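Local coordinates for protein enoyl-CoA hydratase (Thermus thermophilus, PDB 1WZ8) that probably hydrates the double bond of 2-trans-enoyl-CoA thioesters to give 3-hydroxyacyl-CoA, working as a hexamer of crotonase-fold subunits, at residues S4-A7 against A13-W16; I24-R27 against L31-M34; A152-P157 against H223-F228. One frame throughout, in Å; residues are numbered along the deposited sequence.

Contact 1. Residues S4-A7 against A13-W16; sequences SLEA and AFAW
Phe14 meets Leu5 with a face of its ring and Glu6 with the ring edge. The contact lays the short N-terminal helix 3-8 over strand 12-18, the outermost strand, within this chain, of the main sheet of the crotonase fold. Ala13 and Ala15 make their backbone bonds to Thr25 and Glu23 on the neighbouring strand. The N-H of Phe14 turns instead to the helix, where Glu6 OE2 accepts it. The bond is short, with Phe14 N 2.8 Å from Glu6 OE2, and almost straight at 174°. The donor arrives from above the carboxylate plane rather than within it. A bend at chi2 in Glu6 brings its acid group down to the strand. The same carboxylate lies beside the aromatic ring, near its plane, with Glu6 CD 3.7 Å from Phe14 CD1. The two flat groups stand 78° apart. Without the acid, as with an alanine here, Phe14 N would probably lose this acceptor and the CD1 edge of the ring its neighbour. Leu5 works differently, coming down on a ring face in a CH-pi contact, and its side chain crosses that of Phe14 at about a right angle. Val45 and Ile24 also touch Phe14, while Leu5 reaches Leu49, so the helix is tied to helix 36-49 as well. Leu5 CB stands 4.0 Å from the Phe14 ring centroid. It lies 14° off the ring normal. Further along the same side chain, Leu5 CD1 comes 3.9 Å from Phe14 CE2.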
ATOM      1  N   SER A   4       4.597 -33.198 -25.129  1.00 35.82           N
ATOM      2  CA  SER A   4       4.752 -31.841 -25.640  1.00 35.84           C
ATOM      3  C   SER A   4       5.610 -30.970 -24.729  1.00 35.45           C
ATOM      4  O   SER A   4       6.349 -30.108 -25.205  1.00 36.06           O
ATOM      5  CB  SER A   4       3.382 -31.190 -25.842  1.00 36.28           C
ATOM      6  OG  SER A   4       2.669 -31.841 -26.878  1.00 37.42           O
ATOM      7  N   LEU A   5       5.507 -31.188 -23.420  1.00 33.65           N
ATOM      8  CA  LEU A   5       6.300 -30.419 -22.464  1.00 32.87           C
ATOM      9  C   LEU A   5       7.743 -30.906 -22.493  1.00 31.44           C
ATOM     10  O   LEU A   5       8.674 -30.112 -22.601  1.00 30.99           O
ATOM     11  CB  LEU A   5       5.740 -30.568 -21.044  1.00 32.71           C
ATOM     12  CG  LEU A   5       4.423 -29.860 -20.721  1.00 32.74           C
ATOM     13  CD1 LEU A   5       3.985 -30.220 -19.311  1.00 32.44           C
ATOM     14  CD2 LEU A   5       4.603 -28.354 -20.856  1.00 33.12           C
ATOM     15  N   GLU A   6       7.918 -32.219 -22.390  1.00 30.75           N
ATOM     16  CA  GLU A   6       9.247 -32.814 -22.416  1.00 30.73           C
ATOM     17  C   GLU A   6       9.965 -32.366 -23.684  1.00 30.00           C
ATOM     18  O   GLU A   6      11.145 -32.029 -23.658  1.00 28.87           O
ATOM     19  CB  GLU A   6       9.140 -34.342 -22.392  1.00 32.48           C
ATOM     20  CG  GLU A   6       8.653 -34.918 -21.066  1.00 33.64           C
ATOM     21  CD  GLU A   6       9.794 -35.246 -20.114  1.00 35.10           C
ATOM     22  OE1 GLU A   6      10.928 -34.788 -20.362  1.00 37.51           O
ATOM     23  OE2 GLU A   6       9.557 -35.959 -19.114  1.00 33.52           O
ATOM     24  N   ALA A   7       9.229 -32.349 -24.791  1.00 28.28           N
ATOM     25  CA  ALA A   7       9.780 -31.953 -26.082  1.00 28.57           C
ATOM     26  C   ALA A   7      10.228 -30.494 -26.137  1.00 27.76           C
ATOM     27  O   ALA A   7      11.163 -30.158 -26.859  1.00 25.88           O
ATOM     28  CB  ALA A   7       8.754 -32.220 -27.180  1.00 28.27           C
ATOM     29  N   ALA A  13      12.213 -32.766 -16.588  1.00 17.61           N
ATOM     30  CA  ALA A  13      11.606 -34.080 -16.745  1.00 18.24           C
ATOM     31  C   ALA A  13      10.256 -34.007 -16.048  1.00 17.01           C
ATOM     32  O   ALA A  13      10.137 -33.385 -14.994  1.00 17.39           O
ATOM     33  CB  ALA A  13      12.479 -35.151 -16.100  1.00 17.19           C
ATOM     34  N   PHE A  14       9.244 -34.636 -16.633  1.00 16.90           N
ATOM     35  CA  PHE A  14       7.906 -34.605 -16.056  1.00 17.27           C
ATOM     36  C   PHE A  14       7.366 -36.001 -15.777  1.00 16.84           C
ATOM     37  O   PHE A  14       7.535 -36.920 -16.584  1.00 17.40           O
ATOM     38  CB  PHE A  14       6.949 -33.865 -16.991  1.00 17.19           C
ATOM     39  CG  PHE A  14       7.401 -32.480 -17.356  1.00 18.85           C
ATOM     40  CD1 PHE A  14       8.389 -32.282 -18.316  1.00 18.99           C
ATOM     41  CD2 PHE A  14       6.832 -31.365 -16.743  1.00 20.02           C
ATOM     42  CE1 PHE A  14       8.804 -30.994 -18.664  1.00 18.87           C
ATOM     43  CE2 PHE A  14       7.241 -30.071 -17.084  1.00 20.33           C
ATOM     44  CZ  PHE A  14       8.227 -29.887 -18.045  1.00 19.53           C
ATOM     45  N   ALA A  15       6.714 -36.156 -14.631  1.00 15.05           N
ATOM     46  CA  ALA A  15       6.151 -37.442 -14.247  1.00 14.17           C
ATOM     47  C   ALA A  15       4.995 -37.266 -13.272  1.00 15.49           C
ATOM     48  O   ALA A  15       4.821 -36.195 -12.693  1.00 16.35           O
ATOM     49  CB  ALA A  15       7.235 -38.314 -13.620  1.00 12.15           C
ATOM     50  N   TRP A  16       4.203 -38.322 -13.111  1.00 16.59           N
ATOM     51  CA  TRP A  16       3.067 -38.311 -12.194  1.00 17.94           C
ATOM     52  C   TRP A  16       3.312 -39.363 -11.108  1.00 19.09           C
ATOM     53  O   TRP A  16       2.740 -40.455 -11.151  1.00 20.88           O
ATOM     54  CB  TRP A  16       1.760 -38.654 -12.926  1.00 18.53           C
ATOM     55  CG  TRP A  16       1.360 -37.713 -14.032  1.00 21.00           C
ATOM     56  CD1 TRP A  16       1.614 -37.857 -15.368  1.00 22.16           C
ATOM     57  CD2 TRP A  16       0.599 -36.507 -13.898  1.00 19.98           C
ATOM     58  NE1 TRP A  16       1.052 -36.819 -16.074  1.00 23.27           N
ATOM     59  CE2 TRP A  16       0.424 -35.974 -15.195  1.00 22.05           C
ATOM     60  CE3 TRP A  16       0.045 -35.824 -12.806  1.00 21.29           C
ATOM     61  CZ2 TRP A  16      -0.282 -34.787 -15.431  1.00 21.75           C
ATOM     62  CZ3 TRP A  16      -0.659 -34.643 -13.043  1.00 21.68           C
ATOM     63  CH2 TRP A  16      -0.815 -34.139 -14.345  1.00 22.33           C
TER

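Contact 2. Residues I24-R27 against L31-M34; sequences ITFR and LNAM
Asn32 ND2 is gripped by more than one carbonyl, and the side chain that carries it rests beside Phe26 and Arg27. The contact lies at a strand-to-helix connection in the main sheet of the crotonase fold. The amide nitrogen gives hydrogen bonds to the backbone oxygens of Glu63 and Phe67, with a weak one to Val66 O. On the other branch, Asn32 OD1 accepts from Gly28 N, just past the strand end. Both ends of the amide are therefore held, which should fix its rotation. No hydrogen bond joins the two segments themselves. What crosses between them is close packing around this amide. Asn32 OD1 lies 3.5 Å from Arg27 CA and 3.7 Å from Arg27 C, close over the backbone where the strand gives way to the turn. The CA atoms of Arg27 and Asn32 are 5.7 Å apart. Asn32 CG is 3.9 Å from Phe26 O. Nearer the backbone, Asn32 CB meets the edge of the Phe26 ring, near its plane, 4.1 Å from Phe26 CE1. The ring and amide planes are 65° apart, so they do not stack. Phe26 sits in the crowded rotamer, with CG between the backbone N and the carbonyl carbon (chi1 56°), and this swings its ring edge to Asn32. Asn32 has positive phi (53°), a left-handed backbone conformation within the connection from strand to helix. The Arg27 side chain leads off the other way, to a salt bridge with Glu63. The contact packs the loop between strand 21-26 and helix 36-49 against the strand end. Its Phe26 ring lies among Leu12 of strand 12-18, Leu38 and Leu42 of helix 36-49, and Phe67, which it meets edge-to-face.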
ATOM      1  N   ILE A  24       8.108 -32.175 -11.415  1.00 14.37           N
ATOM      2  CA  ILE A  24       9.050 -31.591 -12.358  1.00 14.88           C
ATOM      3  C   ILE A  24      10.452 -31.733 -11.778  1.00 14.57           C
ATOM      4  O   ILE A  24      10.764 -31.142 -10.743  1.00 14.29           O
ATOM      5  CB  ILE A  24       8.769 -30.092 -12.597  1.00 13.94           C
ATOM      6  CG1 ILE A  24       7.341 -29.899 -13.115  1.00 16.02           C
ATOM      7  CG2 ILE A  24       9.769 -29.533 -13.606  1.00 15.84           C
ATOM      8  CD1 ILE A  24       7.002 -28.448 -13.439  1.00 15.30           C
ATOM      9  N   THR A  25      11.281 -32.536 -12.439  1.00 15.67           N
ATOM     10  CA  THR A  25      12.656 -32.758 -12.013  1.00 15.74           C
ATOM     11  C   THR A  25      13.562 -31.977 -12.955  1.00 16.07           C
ATOM     12  O   THR A  25      13.477 -32.134 -14.172  1.00 18.29           O
ATOM     13  CB  THR A  25      13.043 -34.262 -12.092  1.00 17.93           C
ATOM     14  OG1 THR A  25      12.207 -35.025 -11.211  1.00 19.01           O
ATOM     15  CG2 THR A  25      14.495 -34.459 -11.686  1.00 17.81           C
ATOM     16  N   PHE A  26      14.423 -31.129 -12.407  1.00 15.39           N
ATOM     17  CA  PHE A  26      15.310 -30.352 -13.256  1.00 15.19           C
ATOM     18  C   PHE A  26      16.752 -30.797 -13.097  1.00 16.26           C
ATOM     19  O   PHE A  26      17.183 -31.203 -12.014  1.00 16.61           O
ATOM     20  CB  PHE A  26      15.156 -28.853 -12.970  1.00 14.86           C
ATOM     21  CG  PHE A  26      15.387 -28.474 -11.536  1.00 13.89           C
ATOM     22  CD1 PHE A  26      16.666 -28.191 -11.075  1.00 12.96           C
ATOM     23  CD2 PHE A  26      14.317 -28.371 -10.653  1.00 13.42           C
ATOM     24  CE1 PHE A  26      16.878 -27.805  -9.751  1.00 13.86           C
ATOM     25  CE2 PHE A  26      14.516 -27.989  -9.330  1.00 13.20           C
ATOM     26  CZ  PHE A  26      15.796 -27.703  -8.878  1.00 14.11           C
ATOM     27  N   ARG A  27      17.488 -30.727 -14.199  1.00 16.85           N
ATOM     28  CA  ARG A  27      18.877 -31.154 -14.228  1.00 18.57           C
ATOM     29  C   ARG A  27      19.771 -30.039 -14.754  1.00 17.73           C
ATOM     30  O   ARG A  27      19.588 -29.571 -15.874  1.00 18.46           O
ATOM     31  CB  ARG A  27      18.987 -32.385 -15.130  1.00 21.23           C
ATOM     32  CG  ARG A  27      20.315 -33.117 -15.108  1.00 26.25           C
ATOM     33  CD  ARG A  27      20.244 -34.303 -16.065  1.00 31.47           C
ATOM     34  NE  ARG A  27      21.349 -35.241 -15.888  1.00 36.55           N
ATOM     35  CZ  ARG A  27      22.627 -34.943 -16.089  1.00 37.92           C
ATOM     36  NH1 ARG A  27      22.972 -33.722 -16.475  1.00 39.60           N
ATOM     37  NH2 ARG A  27      23.562 -35.865 -15.905  1.00 39.59           N
ATOM     38  N   LEU A  31      25.585 -29.792  -8.831  1.00 22.39           N
ATOM     39  CA  LEU A  31      24.683 -29.218  -7.841  1.00 20.86           C
ATOM     40  C   LEU A  31      23.559 -28.492  -8.566  1.00 19.46           C
ATOM     41  O   LEU A  31      22.953 -27.561  -8.035  1.00 18.69           O
ATOM     42  CB  LEU A  31      25.446 -28.237  -6.950  1.00 22.21           C
ATOM     43  CG  LEU A  31      26.659 -28.829  -6.222  1.00 23.74           C
ATOM     44  CD1 LEU A  31      27.341 -27.748  -5.394  1.00 24.56           C
ATOM     45  CD2 LEU A  31      26.207 -29.983  -5.338  1.00 23.08           C
ATOM     46  N   ASN A  32      23.292 -28.942  -9.786  1.00 18.01           N
ATOM     47  CA  ASN A  32      22.266 -28.364 -10.636  1.00 17.05           C
ATOM     48  C   ASN A  32      22.398 -26.860 -10.816  1.00 17.61           C
ATOM     49  O   ASN A  32      21.402 -26.131 -10.785  1.00 18.20           O
ATOM     50  CB  ASN A  32      20.869 -28.717 -10.121  1.00 17.41           C
ATOM     51  CG  ASN A  32      20.557 -30.195 -10.258  1.00 19.59           C
ATOM     52  OD1 ASN A  32      20.807 -30.802 -11.304  1.00 19.85           O
ATOM     53  ND2 ASN A  32      19.997 -30.782  -9.205  1.00 16.43           N
ATOM     54  N   ALA A  33      23.631 -26.391 -10.991  1.00 17.06           N
ATOM     55  CA  ALA A  33      23.854 -24.970 -11.240  1.00 17.90           C
ATOM     56  C   ALA A  33      23.071 -24.770 -12.531  1.00 18.30           C
ATOM     57  O   ALA A  33      23.091 -25.631 -13.409  1.00 18.75           O
ATOM     58  CB  ALA A  33      25.334 -24.687 -11.458  1.00 20.06           C
ATOM     59  N   MET A  34      22.379 -23.645 -12.647  1.00 16.59           N
ATOM     60  CA  MET A  34      21.547 -23.404 -13.815  1.00 15.86           C
ATOM     61  C   MET A  34      22.169 -22.712 -15.015  1.00 16.55           C
ATOM     62  O   MET A  34      22.547 -21.547 -14.940  1.00 17.51           O
ATOM     63  CB  MET A  34      20.315 -22.600 -13.409  1.00 13.57           C
ATOM     64  CG  MET A  34      19.507 -23.187 -12.273  1.00 14.27           C
ATOM     65  SD  MET A  34      18.228 -21.996 -11.824  1.00 16.50           S
ATOM     66  CE  MET A  34      17.450 -22.821 -10.421  1.00 14.57           C
TER

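Contact 3. Residues A152-P157 against H223-F228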
ATOM      1  N   ALA A 152      14.815 -12.478  -2.412  1.00 11.76           N
ATOM      2  CA  ALA A 152      14.888 -12.082  -1.013  1.00 11.55           C
ATOM      3  C   ALA A 152      14.031 -10.909  -0.579  1.00 10.89           C
ATOM      4  O   ALA A 152      13.354 -10.981   0.441  1.00 10.34           O
ATOM      5  CB  ALA A 152      16.336 -11.828  -0.624  1.00 12.85           C
ATOM      6  N   VAL A 153      14.057  -9.823  -1.336  1.00  9.29           N
ATOM      7  CA  VAL A 153      13.278  -8.670  -0.936  1.00 10.41           C
ATOM      8  C   VAL A 153      11.775  -8.898  -1.065  1.00 10.81           C
ATOM      9  O   VAL A 153      10.993  -8.229  -0.399  1.00 13.03           O
ATOM     10  CB  VAL A 153      13.733  -7.416  -1.703  1.00  8.05           C
ATOM     11  CG1 VAL A 153      12.881  -6.213  -1.323  1.00  7.01           C
ATOM     12  CG2 VAL A 153      15.195  -7.137  -1.361  1.00  9.18           C
ATOM     13  N   LEU A 154      11.366  -9.854  -1.896  1.00 11.37           N
ATOM     14  CA  LEU A 154       9.935 -10.137  -2.028  1.00 12.62           C
ATOM     15  C   LEU A 154       9.455 -11.109  -0.949  1.00 13.01           C
ATOM     16  O   LEU A 154       8.403 -10.912  -0.326  1.00 10.46           O
ATOM     17  CB  LEU A 154       9.619 -10.761  -3.394  1.00 13.76           C
ATOM     18  CG  LEU A 154       8.134 -11.100  -3.601  1.00 14.17           C
ATOM     19  CD1 LEU A 154       7.356  -9.806  -3.775  1.00 13.70           C
ATOM     20  CD2 LEU A 154       7.944 -11.994  -4.819  1.00 16.13           C
ATOM     21  N   LEU A 155      10.248 -12.149  -0.723  1.00 11.77           N
ATOM     22  CA  LEU A 155       9.878 -13.209   0.201  1.00  8.44           C
ATOM     23  C   LEU A 155      10.325 -13.194   1.663  1.00  9.49           C
ATOM     24  O   LEU A 155       9.505 -13.431   2.551  1.00 10.65           O
ATOM     25  CB  LEU A 155      10.285 -14.554  -0.422  1.00  8.76           C
ATOM     26  CG  LEU A 155       9.907 -14.780  -1.898  1.00  9.30           C
ATOM     27  CD1 LEU A 155      10.443 -16.126  -2.378  1.00  7.28           C
ATOM     28  CD2 LEU A 155       8.396 -14.718  -2.062  1.00  9.95           C
ATOM     29  N   TRP A 156      11.600 -12.917   1.932  1.00 10.57           N
ATOM     30  CA  TRP A 156      12.097 -12.975   3.312  1.00  9.29           C
ATOM     31  C   TRP A 156      11.410 -12.189   4.434  1.00  9.44           C
ATOM     32  O   TRP A 156      11.162 -12.742   5.506  1.00  8.54           O
ATOM     33  CB  TRP A 156      13.601 -12.670   3.350  1.00 11.47           C
ATOM     34  CG  TRP A 156      14.451 -13.797   2.838  1.00 10.16           C
ATOM     35  CD1 TRP A 156      14.400 -14.366   1.595  1.00 12.32           C
ATOM     36  CD2 TRP A 156      15.495 -14.477   3.548  1.00 10.38           C
ATOM     37  NE1 TRP A 156      15.350 -15.357   1.490  1.00 11.26           N
ATOM     38  CE2 TRP A 156      16.035 -15.445   2.672  1.00 10.72           C
ATOM     39  CE3 TRP A 156      16.026 -14.363   4.839  1.00 10.97           C
ATOM     40  CZ2 TRP A 156      17.083 -16.295   3.047  1.00 11.08           C
ATOM     41  CZ3 TRP A 156      17.069 -15.210   5.212  1.00 12.71           C
ATOM     42  CH2 TRP A 156      17.583 -16.163   4.315  1.00 10.58           C
ATOM     43  N   PRO A 157      11.095 -10.904   4.220  1.00  9.13           N
ATOM     44  CA  PRO A 157      10.445 -10.181   5.320  1.00  8.92           C
ATOM     45  C   PRO A 157       9.187 -10.846   5.869  1.00 10.67           C
ATOM     46  O   PRO A 157       8.981 -10.880   7.088  1.00  9.90           O
ATOM     47  CB  PRO A 157      10.157  -8.811   4.710  1.00  9.22           C
ATOM     48  CG  PRO A 157      11.308  -8.636   3.752  1.00  7.75           C
ATOM     49  CD  PRO A 157      11.367 -10.000   3.088  1.00  8.64           C
ATOM     50  N   HIS A 223      -1.563 -12.368  -2.511  1.00  8.86           N
ATOM     51  CA  HIS A 223      -1.712 -10.935  -2.720  1.00  8.45           C
ATOM     52  C   HIS A 223      -0.836 -10.200  -1.701  1.00  9.49           C
ATOM     53  O   HIS A 223      -0.542  -9.013  -1.867  1.00  8.56           O
ATOM     54  CB  HIS A 223      -3.172 -10.494  -2.566  1.00 10.95           C
ATOM     55  CG  HIS A 223      -3.951 -10.529  -3.845  1.00 12.43           C
ATOM     56  ND1 HIS A 223      -3.504  -9.933  -5.004  1.00 16.22           N
ATOM     57  CD2 HIS A 223      -5.161 -11.061  -4.138  1.00 15.92           C
ATOM     58  CE1 HIS A 223      -4.405 -10.096  -5.957  1.00 15.34           C
ATOM     59  NE2 HIS A 223      -5.420 -10.776  -5.457  1.00 12.48           N
ATOM     60  N   TRP A 224      -0.434 -10.889  -0.634  1.00  6.15           N
ATOM     61  CA  TRP A 224       0.439 -10.251   0.342  1.00  9.15           C
ATOM     62  C   TRP A 224       1.777  -9.992  -0.333  1.00  9.61           C
ATOM     63  O   TRP A 224       2.383  -8.940  -0.148  1.00 11.87           O
ATOM     64  CB  TRP A 224       0.646 -11.128   1.579  1.00  9.47           C
ATOM     65  CG  TRP A 224      -0.467 -11.024   2.572  1.00  9.78           C
ATOM     66  CD1 TRP A 224      -1.680 -11.650   2.517  1.00  9.65           C
ATOM     67  CD2 TRP A 224      -0.485 -10.217   3.756  1.00 10.34           C
ATOM     68  NE1 TRP A 224      -2.450 -11.285   3.592  1.00  9.35           N
ATOM     69  CE2 TRP A 224      -1.744 -10.405   4.369  1.00 11.36           C
ATOM     70  CE3 TRP A 224       0.439  -9.353   4.358  1.00 12.01           C
ATOM     71  CZ2 TRP A 224      -2.104  -9.760   5.557  1.00 11.46           C
ATOM     72  CZ3 TRP A 224       0.081  -8.709   5.546  1.00 13.61           C
ATOM     73  CH2 TRP A 224      -1.182  -8.919   6.130  1.00 11.07           C
ATOM     74  N   TYR A 225       2.238 -10.954  -1.123  1.00  8.44           N
ATOM     75  CA  TYR A 225       3.496 -10.788  -1.834  1.00  8.11           C
ATOM     76  C   TYR A 225       3.325  -9.803  -2.992  1.00  9.04           C
ATOM     77  O   TYR A 225       4.172  -8.946  -3.212  1.00  8.64           O
ATOM     78  CB  TYR A 225       3.987 -12.124  -2.397  1.00  8.09           C
ATOM     79  CG  TYR A 225       4.525 -13.098  -1.374  1.00 10.54           C
ATOM     80  CD1 TYR A 225       5.453 -12.694  -0.415  1.00 11.21           C
ATOM     81  CD2 TYR A 225       4.155 -14.447  -1.409  1.00 11.82           C
ATOM     82  CE1 TYR A 225       6.007 -13.606   0.480  1.00 11.23           C
ATOM     83  CE2 TYR A 225       4.703 -15.366  -0.520  1.00 13.38           C
ATOM     84  CZ  TYR A 225       5.629 -14.940   0.417  1.00 13.38           C
ATOM     85  OH  TYR A 225       6.201 -15.850   1.271  1.00 13.91           O
ATOM     86  N   ARG A 226       2.224  -9.929  -3.722  1.00  9.19           N
ATOM     87  CA  ARG A 226       1.976  -9.065  -4.866  1.00 12.18           C
ATOM     88  C   ARG A 226       1.974  -7.585  -4.501  1.00 12.90           C
ATOM     89  O   ARG A 226       2.380  -6.750  -5.305  1.00 13.54           O
ATOM     90  CB  ARG A 226       0.658  -9.437  -5.549  1.00 12.12           C
ATOM     91  CG  ARG A 226       0.625 -10.864  -6.094  1.00 16.17           C
ATOM     92  CD  ARG A 226      -0.574 -11.086  -7.017  1.00 16.36           C
ATOM     93  NE  ARG A 226      -0.690 -12.483  -7.430  1.00 17.16           N
ATOM     94  CZ  ARG A 226      -1.491 -13.371  -6.849  1.00 18.27           C
ATOM     95  NH1 ARG A 226      -2.261 -13.007  -5.831  1.00 13.34           N
ATOM     96  NH2 ARG A 226      -1.516 -14.627  -7.279  1.00 18.07           N
ATOM     97  N   SER A 227       1.529  -7.260  -3.290  1.00 11.93           N
ATOM     98  CA  SER A 227       1.496  -5.870  -2.849  1.00 11.66           C
ATOM     99  C   SER A 227       2.899  -5.267  -2.737  1.00 12.59           C
ATOM    100  O   SER A 227       3.054  -4.050  -2.678  1.00 12.80           O
ATOM    101  CB  SER A 227       0.782  -5.763  -1.495  1.00 11.03           C
ATOM    102  OG  SER A 227      -0.592  -6.082  -1.611  1.00 11.18           O
ATOM    103  N   PHE A 228       3.918  -6.125  -2.717  1.00 11.20           N
ATOM    104  CA  PHE A 228       5.301  -5.676  -2.594  1.00 11.35           C
ATOM    105  C   PHE A 228       6.132  -5.997  -3.829  1.00 11.55           C
ATOM    106  O   PHE A 228       7.356  -6.083  -3.759  1.00  8.83           O
ATOM    107  CB  PHE A 228       5.943  -6.312  -1.359  1.00 11.98           C
ATOM    108  CG  PHE A 228       5.358  -5.824  -0.061  1.00 12.21           C
ATOM    109  CD1 PHE A 228       5.860  -4.679   0.550  1.00 11.37           C
ATOM    110  CD2 PHE A 228       4.272  -6.477   0.521  1.00 15.07           C
ATOM    111  CE1 PHE A 228       5.301  -4.192   1.724  1.00 14.47           C
ATOM    112  CE2 PHE A 228       3.702  -5.995   1.703  1.00 14.96           C
ATOM    113  CZ  PHE A 228       4.213  -4.849   2.303  1.00 15.11           C
TER
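Leu155 lays a methyl over the ring of Tyr225, and Leu154 fits against the same residue's backbone. This is helix packing inside the crotonase fold: helix 152-155 meets the end of helix 211-226 and the turn that leads on to helix 229-241. Leu155 has CG anti to the carbonyl carbon (chi1 -47°). With chi2 extended, this carries CD2 over one Tyr225 ring face, toward its rim, 3.7 Å from the centroid and 15° off the normal, a CH-pi contact. The two side chains cross at about a right angle. Leu154 takes a different rotamer, with CG opposite its backbone N. With chi2 at 72°, its CD1 comes 3.3 Å from Tyr225 O and 3.7 Å from Phe228 O. Phe228 faces the contact with its CB, 4.5 Å from Leu154 CD1. Its ring leads away and stacks on Trp224 of a neighbouring subunit. The NE1 of that same Trp224 bonds to Val153 O of this chain. Between the two segments nothing is hydrogen-bonded. Leu154 O is buried without a partner, set obliquely to the tyrosine ring and 3.4 Å from Tyr225 CD1. The fit is therefore likely to depend on both leucines keeping their rotamers.

Contacts 1 and 2 belong to one sheet. They touch through the neighbouring strands 12-18 and 21-26, and both lean on helix 36-49. Contact 1 is the outermost, only partly buried, about 20 Å between its centre and that of the chain. Contact 2 is buried, at about 11 Å. Contact 3 is also buried but on the opposite side of the chain's centre, with nearest atoms about 13 Å from those of contact 2. It joins helices and borders other subunits, which contacts 1 and 2 do not. A carboxylate bond marks contact 1, an amide held by nearby backbone contact 2, and apolar packing contact 3.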